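Local coordinates for protein packaging enzyme P4 (Pseudomonas phage phi6, PDB 4BLO) that hydrolyses nucleoside triphosphates as a hexameric RecA-like P-loop ATPase and probably drives the packaging of viral RNA into the phage procapsid, at residues Y210-L213 with T214-N218; R190-L193 with F194-G198; L103-K106 with P107-H110; T34-T38 with V39-T43; S88-V92 with L93-I97. All coordinates share one frame; numbering follows the deposited sequence.

Interaction 1. Residues Y210-L213 with T214-N218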
loop_
_atom_site.group_PDB
_atom_site.type_symbol
_atom_site.label_atom_id
_atom_site.label_comp_id
_atom_site.label_asym_id
_atom_site.label_seq_id
_atom_site.Cartn_x
_atom_site.Cartn_y
_atom_site.Cartn_z
ATOM N N TYR L 210 6.567 -16.251 10.568
ATOM C CA TYR L 210 7.415 -16.869 11.584
ATOM C C TYR L 210 6.697 -16.985 12.919
ATOM O O TYR L 210 6.861 -17.987 13.617
ATOM C CB TYR L 210 8.719 -16.113 11.742
ATOM C CG TYR L 210 9.481 -15.972 10.447
ATOM C CD1 TYR L 210 10.197 -17.038 9.918
ATOM C CD2 TYR L 210 9.488 -14.769 9.744
ATOM C CE1 TYR L 210 10.873 -16.921 8.706
ATOM C CE2 TYR L 210 10.187 -14.634 8.547
ATOM C CZ TYR L 210 10.879 -15.708 8.034
ATOM O OH TYR L 210 11.589 -15.538 6.876
ATOM N N SER L 211 5.866 -15.993 13.251
ATOM C CA SER L 211 5.059 -16.006 14.465
ATOM C C SER L 211 4.007 -17.106 14.376
ATOM O O SER L 211 3.808 -17.827 15.352
ATOM C CB SER L 211 4.412 -14.641 14.697
ATOM O OG SER L 211 5.315 -13.811 15.415
ATOM N N LEU L 212 3.384 -17.278 13.190
ATOM C CA LEU L 212 2.382 -18.315 12.950
ATOM C C LEU L 212 2.971 -19.724 13.120
ATOM O O LEU L 212 2.322 -20.561 13.740
ATOM C CB LEU L 212 1.753 -18.177 11.555
ATOM C CG LEU L 212 0.236 -17.878 11.505
ATOM C CD1 LEU L 212 -0.231 -17.638 10.076
ATOM C CD2 LEU L 212 -0.582 -19.006 12.115
ATOM N N LEU L 213 4.207 -19.965 12.613
ATOM C CA LEU L 213 4.894 -21.257 12.750
ATOM C C LEU L 213 5.118 -21.606 14.229
ATOM O O LEU L 213 4.895 -22.758 14.614
ATOM C CB LEU L 213 6.243 -21.251 12.005
ATOM C CG LEU L 213 6.237 -21.451 10.491
ATOM C CD1 LEU L 213 7.615 -21.195 9.920
ATOM C CD2 LEU L 213 5.827 -22.861 10.119
ATOM N N THR L 214 5.533 -20.602 15.051
ATOM C CA THR L 214 5.763 -20.742 16.498
ATOM C C THR L 214 4.438 -21.044 17.231
ATOM O O THR L 214 4.403 -21.938 18.088
ATOM C CB THR L 214 6.447 -19.500 17.071
ATOM O OG1 THR L 214 7.678 -19.285 16.384
ATOM C CG2 THR L 214 6.733 -19.632 18.541
ATOM N N ASP L 215 3.363 -20.297 16.885
ATOM C CA ASP L 215 2.023 -20.467 17.443
ATOM C C ASP L 215 1.470 -21.857 17.083
ATOM O O ASP L 215 0.862 -22.511 17.932
ATOM C CB ASP L 215 1.079 -19.357 16.945
ATOM C CG ASP L 215 1.257 -18.004 17.600
ATOM O OD1 ASP L 215 2.101 -17.896 18.526
ATOM O OD2 ASP L 215 0.524 -17.061 17.221
ATOM N N ILE L 216 1.708 -22.314 15.837
ATOM C CA ILE L 216 1.283 -23.642 15.385
ATOM C C ILE L 216 2.116 -24.709 16.145
ATOM O O ILE L 216 1.543 -25.663 16.668
ATOM C CB ILE L 216 1.371 -23.776 13.842
ATOM C CG1 ILE L 216 0.228 -23.008 13.156
ATOM C CG2 ILE L 216 1.384 -25.226 13.410
ATOM C CD1 ILE L 216 0.468 -22.642 11.705
ATOM N N SER L 217 3.448 -24.503 16.259
ATOM C CA SER L 217 4.345 -25.424 16.957
ATOM C C SER L 217 3.931 -25.603 18.415
ATOM O O SER L 217 3.805 -26.737 18.870
ATOM C CB SER L 217 5.790 -24.943 16.869
ATOM O OG SER L 217 6.699 -25.920 17.351
ATOM N N ASN L 218 3.667 -24.492 19.128
ATOM C CA ASN L 218 3.274 -24.521 20.545
ATOM C C ASN L 218 1.882 -25.162 20.730
ATOM O O ASN L 218 1.663 -25.868 21.716
ATOM C CB ASN L 218 3.339 -23.131 21.166
ATOM C CG ASN L 218 4.728 -22.531 21.253
ATOM O OD1 ASN L 218 4.893 -21.303 21.278
ATOM N ND2 ASN L 218 5.759 -23.368 21.326
#

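Interaction 2. Residues R190-L193 with F194-G198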
loop_
_atom_site.group_PDB
_atom_site.type_symbol
_atom_site.label_atom_id
_atom_site.label_comp_id
_atom_site.label_asym_id
_atom_site.label_seq_id
_atom_site.Cartn_x
_atom_site.Cartn_y
_atom_site.Cartn_z
ATOM N N ARG L 190 0.937 -24.279 1.482
ATOM C CA ARG L 190 0.859 -23.223 0.438
ATOM C C ARG L 190 -0.487 -22.457 0.419
ATOM O O ARG L 190 -0.410 -21.240 0.320
ATOM C CB ARG L 190 1.086 -23.786 -0.972
ATOM C CG ARG L 190 2.535 -23.961 -1.412
ATOM C CD ARG L 190 2.634 -24.078 -2.943
ATOM N NE ARG L 190 1.833 -25.170 -3.516
ATOM C CZ ARG L 190 1.273 -25.151 -4.724
ATOM N NH1 ARG L 190 1.428 -24.097 -5.521
ATOM N NH2 ARG L 190 0.572 -26.188 -5.152
ATOM N N PRO L 191 -1.707 -23.086 0.509
ATOM C CA PRO L 191 -2.954 -22.280 0.518
ATOM C C PRO L 191 -2.949 -21.121 1.537
ATOM O O PRO L 191 -3.479 -20.037 1.255
ATOM C CB PRO L 191 -4.033 -23.308 0.896
ATOM C CG PRO L 191 -3.489 -24.611 0.488
ATOM C CD PRO L 191 -2.015 -24.536 0.616
ATOM N N LEU L 192 -2.335 -21.364 2.713
ATOM C CA LEU L 192 -2.171 -20.409 3.802
ATOM C C LEU L 192 -1.071 -19.389 3.457
ATOM O O LEU L 192 -1.308 -18.189 3.557
ATOM C CB LEU L 192 -1.801 -21.185 5.089
ATOM C CG LEU L 192 -2.121 -20.601 6.477
ATOM C CD1 LEU L 192 -1.410 -21.382 7.552
ATOM C CD2 LEU L 192 -1.721 -19.147 6.608
ATOM N N LEU L 193 0.121 -19.870 3.058
ATOM C CA LEU L 193 1.301 -19.058 2.749
ATOM C C LEU L 193 1.091 -18.065 1.605
ATOM O O LEU L 193 1.587 -16.932 1.662
ATOM C CB LEU L 193 2.473 -19.988 2.402
ATOM C CG LEU L 193 3.571 -20.131 3.459
ATOM C CD1 LEU L 193 3.045 -20.812 4.734
ATOM C CD2 LEU L 193 4.758 -20.927 2.913
ATOM N N PHE L 194 0.371 -18.488 0.571
ATOM C CA PHE L 194 0.152 -17.665 -0.606
ATOM C C PHE L 194 -0.955 -16.611 -0.378
ATOM O O PHE L 194 -1.055 -15.654 -1.151
ATOM C CB PHE L 194 -0.134 -18.563 -1.830
ATOM C CG PHE L 194 1.087 -19.288 -2.380
ATOM C CD1 PHE L 194 2.314 -19.239 -1.714
ATOM C CD2 PHE L 194 1.014 -20.011 -3.565
ATOM C CE1 PHE L 194 3.432 -19.902 -2.222
ATOM C CE2 PHE L 194 2.137 -20.669 -4.073
ATOM C CZ PHE L 194 3.336 -20.610 -3.398
ATOM N N ARG L 195 -1.727 -16.745 0.714
ATOM C CA ARG L 195 -2.795 -15.804 1.040
ATOM C C ARG L 195 -2.432 -14.954 2.274
ATOM O O ARG L 195 -3.297 -14.286 2.847
ATOM C CB ARG L 195 -4.132 -16.541 1.217
ATOM C CG ARG L 195 -4.797 -16.799 -0.116
ATOM C CD ARG L 195 -5.794 -17.921 -0.088
ATOM N NE ARG L 195 -6.270 -18.212 -1.437
ATOM C CZ ARG L 195 -6.007 -19.331 -2.093
ATOM N NH1 ARG L 195 -5.296 -20.293 -1.519
ATOM N NH2 ARG L 195 -6.469 -19.508 -3.321
ATOM N N LEU L 196 -1.133 -14.907 2.622
ATOM C CA LEU L 196 -0.668 -14.089 3.731
ATOM C C LEU L 196 -0.564 -12.648 3.263
ATOM O O LEU L 196 0.376 -12.289 2.535
ATOM C CB LEU L 196 0.668 -14.586 4.311
ATOM C CG LEU L 196 0.647 -15.863 5.164
ATOM C CD1 LEU L 196 2.049 -16.352 5.438
ATOM C CD2 LEU L 196 -0.106 -15.659 6.477
ATOM N N LYS L 197 -1.572 -11.826 3.668
ATOM C CA LYS L 197 -1.619 -10.415 3.289
ATOM C C LYS L 197 -0.843 -9.624 4.310
ATOM O O LYS L 197 -0.913 -9.912 5.494
ATOM C CB LYS L 197 -3.053 -9.862 3.113
ATOM C CG LYS L 197 -4.194 -10.776 3.553
ATOM C CD LYS L 197 -5.125 -11.134 2.373
ATOM C CE LYS L 197 -6.466 -11.713 2.754
ATOM N NZ LYS L 197 -6.686 -13.147 2.306
ATOM N N GLY L 198 -0.065 -8.677 3.828
ATOM C CA GLY L 198 0.789 -7.831 4.649
ATOM C C GLY L 198 2.038 -7.406 3.912
ATOM O O GLY L 198 2.347 -7.923 2.830
#

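Interaction 3. Residues L103-K106 with P107-H110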
loop_
_atom_site.group_PDB
_atom_site.type_symbol
_atom_site.label_atom_id
_atom_site.label_comp_id
_atom_site.label_asym_id
_atom_site.label_seq_id
_atom_site.Cartn_x
_atom_site.Cartn_y
_atom_site.Cartn_z
ATOM N N LEU L 103 4.545 -24.556 27.276
ATOM C CA LEU L 103 4.295 -25.613 28.247
ATOM C C LEU L 103 5.240 -25.506 29.433
ATOM O O LEU L 103 6.464 -25.540 29.262
ATOM C CB LEU L 103 4.464 -26.986 27.578
ATOM C CG LEU L 103 3.239 -27.847 27.332
ATOM C CD1 LEU L 103 3.670 -29.240 26.980
ATOM C CD2 LEU L 103 2.325 -27.914 28.545
ATOM N N ALA L 104 4.677 -25.407 30.641
ATOM C CA ALA L 104 5.476 -25.312 31.865
ATOM C C ALA L 104 6.134 -26.660 32.196
ATOM O O ALA L 104 7.220 -26.694 32.775
ATOM C CB ALA L 104 4.615 -24.845 33.021
ATOM N N ARG L 105 5.484 -27.758 31.819
ATOM C CA ARG L 105 6.011 -29.108 32.010
ATOM C C ARG L 105 6.935 -29.483 30.839
ATOM O O ARG L 105 7.021 -28.742 29.861
ATOM C CB ARG L 105 4.855 -30.130 32.148
ATOM C CG ARG L 105 3.876 -30.134 30.975
ATOM C CD ARG L 105 2.868 -31.251 31.057
ATOM N NE ARG L 105 2.032 -31.309 29.857
ATOM C CZ ARG L 105 2.345 -31.980 28.750
ATOM N NH1 ARG L 105 3.497 -32.642 28.667
ATOM N NH2 ARG L 105 1.523 -31.971 27.705
ATOM N N LYS L 106 7.629 -30.627 30.946
ATOM C CA LYS L 106 8.488 -31.152 29.882
ATOM C C LYS L 106 7.569 -31.685 28.754
ATOM O O LYS L 106 6.587 -32.376 29.068
ATOM C CB LYS L 106 9.418 -32.258 30.446
ATOM C CG LYS L 106 10.475 -32.757 29.456
ATOM C CD LYS L 106 11.760 -33.166 30.158
ATOM C CE LYS L 106 12.947 -33.152 29.220
ATOM N NZ LYS L 106 14.243 -33.158 29.954
ATOM N N PRO L 107 7.799 -31.338 27.466
ATOM C CA PRO L 107 6.897 -31.847 26.406
ATOM C C PRO L 107 7.086 -33.345 26.118
ATOM O O PRO L 107 8.202 -33.839 26.267
ATOM C CB PRO L 107 7.254 -31.008 25.174
ATOM C CG PRO L 107 8.446 -30.225 25.529
ATOM C CD PRO L 107 8.899 -30.530 26.909
ATOM N N VAL L 108 5.994 -34.052 25.707
ATOM C CA VAL L 108 5.966 -35.481 25.349
ATOM C C VAL L 108 6.894 -35.711 24.142
ATOM O O VAL L 108 6.765 -35.037 23.115
ATOM C CB VAL L 108 4.514 -35.994 25.089
ATOM C CG1 VAL L 108 4.478 -37.150 24.094
ATOM C CG2 VAL L 108 3.825 -36.392 26.388
ATOM N N THR L 109 7.847 -36.625 24.292
ATOM C CA THR L 109 8.812 -36.922 23.243
ATOM C C THR L 109 8.199 -37.909 22.219
ATOM O O THR L 109 7.185 -38.541 22.524
ATOM C CB THR L 109 10.153 -37.401 23.837
ATOM O OG1 THR L 109 9.938 -38.367 24.873
ATOM C CG2 THR L 109 10.991 -36.256 24.359
ATOM N N HIS L 110 8.780 -37.975 20.989
ATOM C CA HIS L 110 8.351 -38.820 19.864
ATOM C C HIS L 110 9.571 -39.457 19.161
ATOM O O HIS L 110 10.707 -39.006 19.345
ATOM C CB HIS L 110 7.536 -37.980 18.848
ATOM C CG HIS L 110 6.259 -37.410 19.385
ATOM N ND1 HIS L 110 5.038 -37.996 19.113
ATOM C CD2 HIS L 110 6.051 -36.304 20.138
ATOM C CE1 HIS L 110 4.132 -37.246 19.719
ATOM N NE2 HIS L 110 4.692 -36.220 20.354
#

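Interaction 4. Residues T34-T38 with V39-T43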
loop_
_atom_site.group_PDB
_atom_site.type_symbol
_atom_site.label_atom_id
_atom_site.label_comp_id
_atom_site.label_asym_id
_atom_site.label_seq_id
_atom_site.Cartn_x
_atom_site.Cartn_y
_atom_site.Cartn_z
ATOM N N THR L 34 -8.480 -14.998 17.559
ATOM C CA THR L 34 -9.668 -15.825 17.333
ATOM C C THR L 34 -9.530 -17.124 18.110
ATOM O O THR L 34 -8.556 -17.857 17.922
ATOM C CB THR L 34 -9.929 -16.093 15.824
ATOM O OG1 THR L 34 -9.694 -14.903 15.071
ATOM C CG2 THR L 34 -11.344 -16.563 15.565
ATOM N N ALA L 35 -10.534 -17.416 18.953
ATOM C CA ALA L 35 -10.593 -18.618 19.776
ATOM C C ALA L 35 -10.769 -19.880 18.932
ATOM O O ALA L 35 -11.433 -19.843 17.891
ATOM C CB ALA L 35 -11.734 -18.495 20.772
ATOM N N ILE L 36 -10.179 -20.992 19.395
ATOM C CA ILE L 36 -10.281 -22.301 18.758
ATOM C C ILE L 36 -11.311 -23.120 19.538
ATOM O O ILE L 36 -11.144 -23.323 20.743
ATOM C CB ILE L 36 -8.891 -23.014 18.655
ATOM C CG1 ILE L 36 -8.017 -22.349 17.572
ATOM C CG2 ILE L 36 -9.053 -24.518 18.360
ATOM C CD1 ILE L 36 -6.549 -22.655 17.639
ATOM N N ASN L 37 -12.371 -23.596 18.843
ATOM C CA ASN L 37 -13.402 -24.424 19.464
ATOM C C ASN L 37 -12.887 -25.851 19.566
ATOM O O ASN L 37 -12.849 -26.599 18.585
ATOM C CB ASN L 37 -14.753 -24.346 18.743
ATOM C CG ASN L 37 -15.909 -24.950 19.523
ATOM O OD1 ASN L 37 -16.938 -25.313 18.947
ATOM N ND2 ASN L 37 -15.794 -25.051 20.857
ATOM N N THR L 38 -12.443 -26.185 20.777
ATOM C CA THR L 38 -11.873 -27.452 21.208
ATOM C C THR L 38 -12.876 -28.604 20.981
ATOM O O THR L 38 -12.457 -29.682 20.553
ATOM C CB THR L 38 -11.436 -27.259 22.679
ATOM O OG1 THR L 38 -10.035 -27.022 22.704
ATOM C CG2 THR L 38 -11.813 -28.408 23.616
ATOM N N VAL L 39 -14.184 -28.356 21.244
ATOM C CA VAL L 39 -15.303 -29.310 21.150
ATOM C C VAL L 39 -15.296 -30.036 19.797
ATOM O O VAL L 39 -15.421 -31.260 19.761
ATOM C CB VAL L 39 -16.665 -28.608 21.405
ATOM C CG1 VAL L 39 -17.832 -29.586 21.325
ATOM C CG2 VAL L 39 -16.665 -27.888 22.748
ATOM N N VAL L 40 -15.112 -29.280 18.702
ATOM C CA VAL L 40 -15.079 -29.775 17.321
ATOM C C VAL L 40 -13.993 -30.871 17.174
ATOM O O VAL L 40 -14.285 -31.919 16.591
ATOM C CB VAL L 40 -14.878 -28.596 16.317
ATOM C CG1 VAL L 40 -14.897 -29.071 14.869
ATOM C CG2 VAL L 40 -15.933 -27.516 16.525
ATOM N N ILE L 41 -12.776 -30.644 17.743
ATOM C CA ILE L 41 -11.643 -31.589 17.692
ATOM C C ILE L 41 -12.033 -32.875 18.442
ATOM O O ILE L 41 -11.813 -33.976 17.918
ATOM C CB ILE L 41 -10.314 -30.968 18.219
ATOM C CG1 ILE L 41 -9.967 -29.652 17.474
ATOM C CG2 ILE L 41 -9.161 -31.958 18.095
ATOM C CD1 ILE L 41 -9.321 -28.616 18.316
ATOM N N LYS L 42 -12.655 -32.727 19.637
ATOM C CA LYS L 42 -13.127 -33.859 20.450
ATOM C C LYS L 42 -14.159 -34.691 19.670
ATOM O O LYS L 42 -14.052 -35.917 19.622
ATOM C CB LYS L 42 -13.736 -33.381 21.782
ATOM C CG LYS L 42 -12.749 -32.756 22.766
ATOM C CD LYS L 42 -13.305 -32.676 24.195
ATOM C CE LYS L 42 -14.398 -31.643 24.375
ATOM N NZ LYS L 42 -14.891 -31.610 25.774
ATOM N N THR L 43 -15.122 -34.000 19.026
ATOM C CA THR L 43 -16.189 -34.588 18.214
ATOM C C THR L 43 -15.583 -35.379 17.049
ATOM O O THR L 43 -16.058 -36.478 16.747
ATOM C CB THR L 43 -17.157 -33.490 17.730
ATOM O OG1 THR L 43 -17.515 -32.651 18.836
ATOM C CG2 THR L 43 -18.420 -34.066 17.102
#

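Interaction 5. Residues S88-V92 with L93-I97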
loop_
_atom_site.group_PDB
_atom_site.type_symbol
_atom_site.label_atom_id
_atom_site.label_comp_id
_atom_site.label_asym_id
_atom_site.label_seq_id
_atom_site.Cartn_x
_atom_site.Cartn_y
_atom_site.Cartn_z
ATOM N N SER L 88 -6.263 -6.376 7.756
ATOM C CA SER L 88 -4.883 -6.721 8.123
ATOM C C SER L 88 -4.064 -5.469 8.502
ATOM O O SER L 88 -2.999 -5.625 9.077
ATOM C CB SER L 88 -4.173 -7.479 7.002
ATOM O OG SER L 88 -4.793 -8.706 6.663
ATOM N N ASP L 89 -4.552 -4.249 8.185
ATOM C CA ASP L 89 -3.878 -2.996 8.513
ATOM C C ASP L 89 -4.776 -2.169 9.433
ATOM O O ASP L 89 -5.413 -1.204 9.011
ATOM C CB ASP L 89 -3.460 -2.226 7.245
ATOM C CG ASP L 89 -2.260 -2.799 6.504
ATOM O OD1 ASP L 89 -1.510 -3.607 7.111
ATOM O OD2 ASP L 89 -2.048 -2.413 5.323
ATOM N N VAL L 90 -4.853 -2.618 10.691
ATOM C CA VAL L 90 -5.627 -2.064 11.812
ATOM C C VAL L 90 -4.647 -1.867 12.982
ATOM O O VAL L 90 -3.719 -2.659 13.087
ATOM C CB VAL L 90 -6.796 -3.032 12.166
ATOM C CG1 VAL L 90 -6.276 -4.388 12.650
ATOM C CG2 VAL L 90 -7.750 -2.417 13.188
ATOM N N ASP L 91 -4.835 -0.862 13.864
ATOM C CA ASP L 91 -3.882 -0.663 14.963
ATOM C C ASP L 91 -3.786 -1.892 15.887
ATOM O O ASP L 91 -4.790 -2.380 16.406
ATOM C CB ASP L 91 -4.182 0.591 15.785
ATOM C CG ASP L 91 -3.116 0.910 16.822
ATOM O OD1 ASP L 91 -1.920 0.677 16.537
ATOM O OD2 ASP L 91 -3.467 1.471 17.879
ATOM N N VAL L 92 -2.544 -2.369 16.067
ATOM C CA VAL L 92 -2.102 -3.522 16.867
ATOM C C VAL L 92 -2.544 -3.381 18.353
ATOM O O VAL L 92 -2.720 -4.374 19.060
ATOM C CB VAL L 92 -0.556 -3.634 16.726
ATOM C CG1 VAL L 92 -0.043 -4.880 17.393
ATOM C CG2 VAL L 92 -0.135 -3.683 15.257
ATOM N N LEU L 93 -2.718 -2.151 18.806
ATOM C CA LEU L 93 -3.174 -1.838 20.150
ATOM C C LEU L 93 -4.711 -1.948 20.277
ATOM O O LEU L 93 -5.213 -2.090 21.388
ATOM C CB LEU L 93 -2.716 -0.423 20.502
ATOM C CG LEU L 93 -2.003 -0.193 21.815
ATOM C CD1 LEU L 93 -0.730 -0.993 21.908
ATOM C CD2 LEU L 93 -1.656 1.248 21.949
ATOM N N ASP L 94 -5.457 -1.845 19.155
ATOM C CA ASP L 94 -6.922 -1.964 19.148
ATOM C C ASP L 94 -7.327 -3.436 19.069
ATOM O O ASP L 94 -8.454 -3.785 19.418
ATOM C CB ASP L 94 -7.539 -1.171 17.980
ATOM C CG ASP L 94 -7.614 0.341 18.179
ATOM O OD1 ASP L 94 -6.558 0.965 18.425
ATOM O OD2 ASP L 94 -8.726 0.900 18.082
ATOM N N THR L 95 -6.398 -4.285 18.597
ATOM C CA THR L 95 -6.587 -5.727 18.449
ATOM C C THR L 95 -5.841 -6.485 19.542
ATOM O O THR L 95 -6.219 -7.604 19.877
ATOM C CB THR L 95 -6.138 -6.230 17.039
ATOM O OG1 THR L 95 -4.730 -6.058 16.838
ATOM C CG2 THR L 95 -6.925 -5.608 15.912
ATOM N N GLY L 96 -4.772 -5.897 20.060
ATOM C CA GLY L 96 -3.930 -6.565 21.040
ATOM C C GLY L 96 -3.075 -7.589 20.331
ATOM O O GLY L 96 -3.100 -7.665 19.097
ATOM N N ILE L 97 -2.313 -8.382 21.083
ATOM C CA ILE L 97 -1.448 -9.379 20.459
ATOM C C ILE L 97 -1.593 -10.694 21.198
ATOM O O ILE L 97 -1.572 -10.703 22.427
ATOM C CB ILE L 97 0.034 -8.892 20.400
ATOM C CG1 ILE L 97 0.175 -7.663 19.478
ATOM C CG2 ILE L 97 1.004 -9.998 19.959
ATOM C CD1 ILE L 97 0.876 -6.614 20.095
#

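Interaction 1. Residues Y210-L213 with T214-N218
Ile216 sets CG1 anti to its carbonyl carbon (chi1 -75°), which sends CD1 back over the preceding turn to within 3.8 Å of Leu212 CD2. The two branched side chains meet at an oblique angle, methyl against methyl. Thr214 likewise holds OG1 beside its own backbone N (chi1 -58°), placing the hydroxyl 3.2 Å from Tyr210 O. That carbonyl is already the acceptor for Thr214 N, and OG1 is hydrogen-bonded to Ser250 O and to Arg190 of the second subunit. All of this is one stretch of helix 208-222, which packs against the central sheet of the RecA-like core. Here the ladder of i to i+4 backbone bonds runs unbroken: Asp215 N to Ser211 O is 2.9 Å, Ile216 N to Leu212 O 2.8 Å. Ser217 N continues it to Leu213 O. Asp215 starts back along the helix too, its CG 3.4 Å from Ser211 O, while OD2 forms a salt bridge with Arg195 of the second subunit. Tyr210 and Ser211 pack on Phe194 of the second subunit.

Interaction 2. Residues R190-L193 with F194-G198
Backbone bonds join the two segments first: Phe194 N donates to Arg190 O at 2.9 Å, and Arg195 N to Leu192 O at 3.2 Å. A weak side-chain bond is added by Arg195, whose chain, extended from CG to NE, runs back beside the helix and puts NH1 3.3 Å from Pro191 O. Its NH2 has a stronger partner, Gln28 O of the third subunit. Here the short helix 190-193, which follows core strand 184-187, gives way to a type I beta turn from Leu193 to Leu196. Aromatic contact comes next. Arg190 CG rides over one face of the Phe194 ring, toward its rim, in a CH-pi contact 4.3 Å from the centroid. A bend at chi3 (-57°) then brings the edge of the Arg190 guanidinium to Phe194 CE2, 3.8 Å from NH1, the two planes almost perpendicular (86°), and NE forms a salt bridge with Glu150. Purely apolar contact is made by the ends of Leu192 and Leu196, CD2 to CD2 at 3.8 Å. Both leucines also rest on Leu212 of helix 208-222.

Interaction 3. Residues L103-K106 with P107-H110
The loop that feeds the small antiparallel hairpin of strands 109-110 and 117-118 turns back on itself between Leu103 and Pro107. Leu103 CD1 reaches 4.2 Å from Pro107 CA, with the ring carbon CB slightly farther off, so the apolar contact is light. The same methyl also covers the Arg105 guanidinium, 3.5 Å above its plane and over its centre. Arg105 gets there with CG placed between its backbone N and carbonyl carbon (chi1 56°) and the chain extended as far as NE. From that position NH1 forms a weak, strongly bent bond to Lys106 O at 3.1 Å. The backbone N of Val108 lies at the guanidinium edge, close to its plane, 4.1 Å from NH1; both are N-H groups, so this is proximity without a bond. The charge of Arg105 is met chiefly by Asp224, in a salt bridge through NH2. Lys106 takes the other course: its CG lies against the proline ring, 3.7 Å from Pro107 CD. A bend at chi2 then carries the amine away, toward a long, weak ion pair with Glu157 of the second subunit. Leu103 and Pro107 both rest on Thr221 of helix 208-222, and Lys106 and Pro107 also lean on Tyr118 of strand 117-118, so this partly exposed loop bridges the end of that helix and the hairpin.

Interaction 4. Residues T34-T38 with V39-T43
Thr38 O meets Lys42 N and Ile41 N where the chain leaves strand 34-35 and enters the first turn of helix 38-54. The tight side of this strand-to-helix junction centres on that carbonyl. Lys42 N donates to Thr38 O at 3.2 Å, while Ile41 N adds a weak, bent bond at 3.0 Å. Inward, the CG2 methyl of Ile36 meets Ile41 CD1 at 4.1 Å, the two side chains crossing at a slant. Ile41 is further covered by Leu20 of helix 7-22 and Ile175 of helix 167-179, and Thr38 OG1 is hydrogen-bonded to Leu20 O. The looser side is the Asn37 amide. With CG anti to the backbone N (chi1 -168°), Asn37 swings its flat end along the outside of the turn and touches valine methyls there. Its OD1 lies 3.4 Å from Val40 CG2, the two side chains crossing at about a right angle, and ND2 comes to 3.5 Å from Val39 CG2. Val39 itself is solvent-exposed, as is Thr43 one turn on. Lys42 passes its CG near Thr38 O, bends at chi3 and ends in a salt bridge with Asp21 of helix 7-22. On the exposed face Val39 O accepts twice from a single residue, from Thr43 N at 2.9 Å and from Thr43 OG1 at 2.7 Å.

Interaction 5. Residues S88-V92 with L93-I97
Asp91 can be traced outward past Leu93 and Asp94. Its CB lies 3.6 Å from Asp94 OD1. CG, anti to the backbone N (chi1 -173°), faces Leu93 N from 3.7 Å, and OD1 remains near the same amide without a hydrogen bond. OD2 goes farthest, to 3.3 Å from Leu93 CB and 3.2 Å from Asp94 OD1; the two carboxylates are turned 57° against each other. Behind this side chain, Asp91 O accepts from Asp94 N at 2.9 Å and, weakly, from Thr95 N. These bonds belong to a short, weakly bonded helix, about 92-95, which ends as Gly96 turns to positive phi (76°) while its N keeps a weak bond to Val92 O. Apolar contacts flank the turn: Val90 CG1 and Thr95 CG2 reach toward each other tip to tip at 3.5 Å, and Val92 CG1 packs on Ile97 CD1. The second subunit borders the same turn, with Val92 on its Arg195 and Asp94 OD2 accepting from its Val86 N. Two acids so near each other may disfavour full ionisation of both, and one could hold a raised pKa, though the exact approach is not firm at this resolution; that intersubunit bond may partly stabilise the negative charge on Asp94.

Interactions 1 and 2 touch within the chain: Leu212 CD1 of helix 208-222 lies 4.1 Å from Leu192 CD2 and equally far from Leu196 CD2. They also face each other across subunit boundaries. Interaction 2 lies nearer the nucleotide, the Arg190 side chain being about 8 Å from a bound ADP and about 7 Å from a bound calcium ion; the Thr214 side chain in interaction 1 is about 11 Å from an ADP. Lys197 CG meets Ser88 OG at 3.8 Å, joining interaction 2 to interaction 5 at the outer, intersubunit edge. Interaction 3, its centre about 30 Å from that of interaction 2, lies on the opposite side of the chain's centre. Interaction 4 touches none of the others.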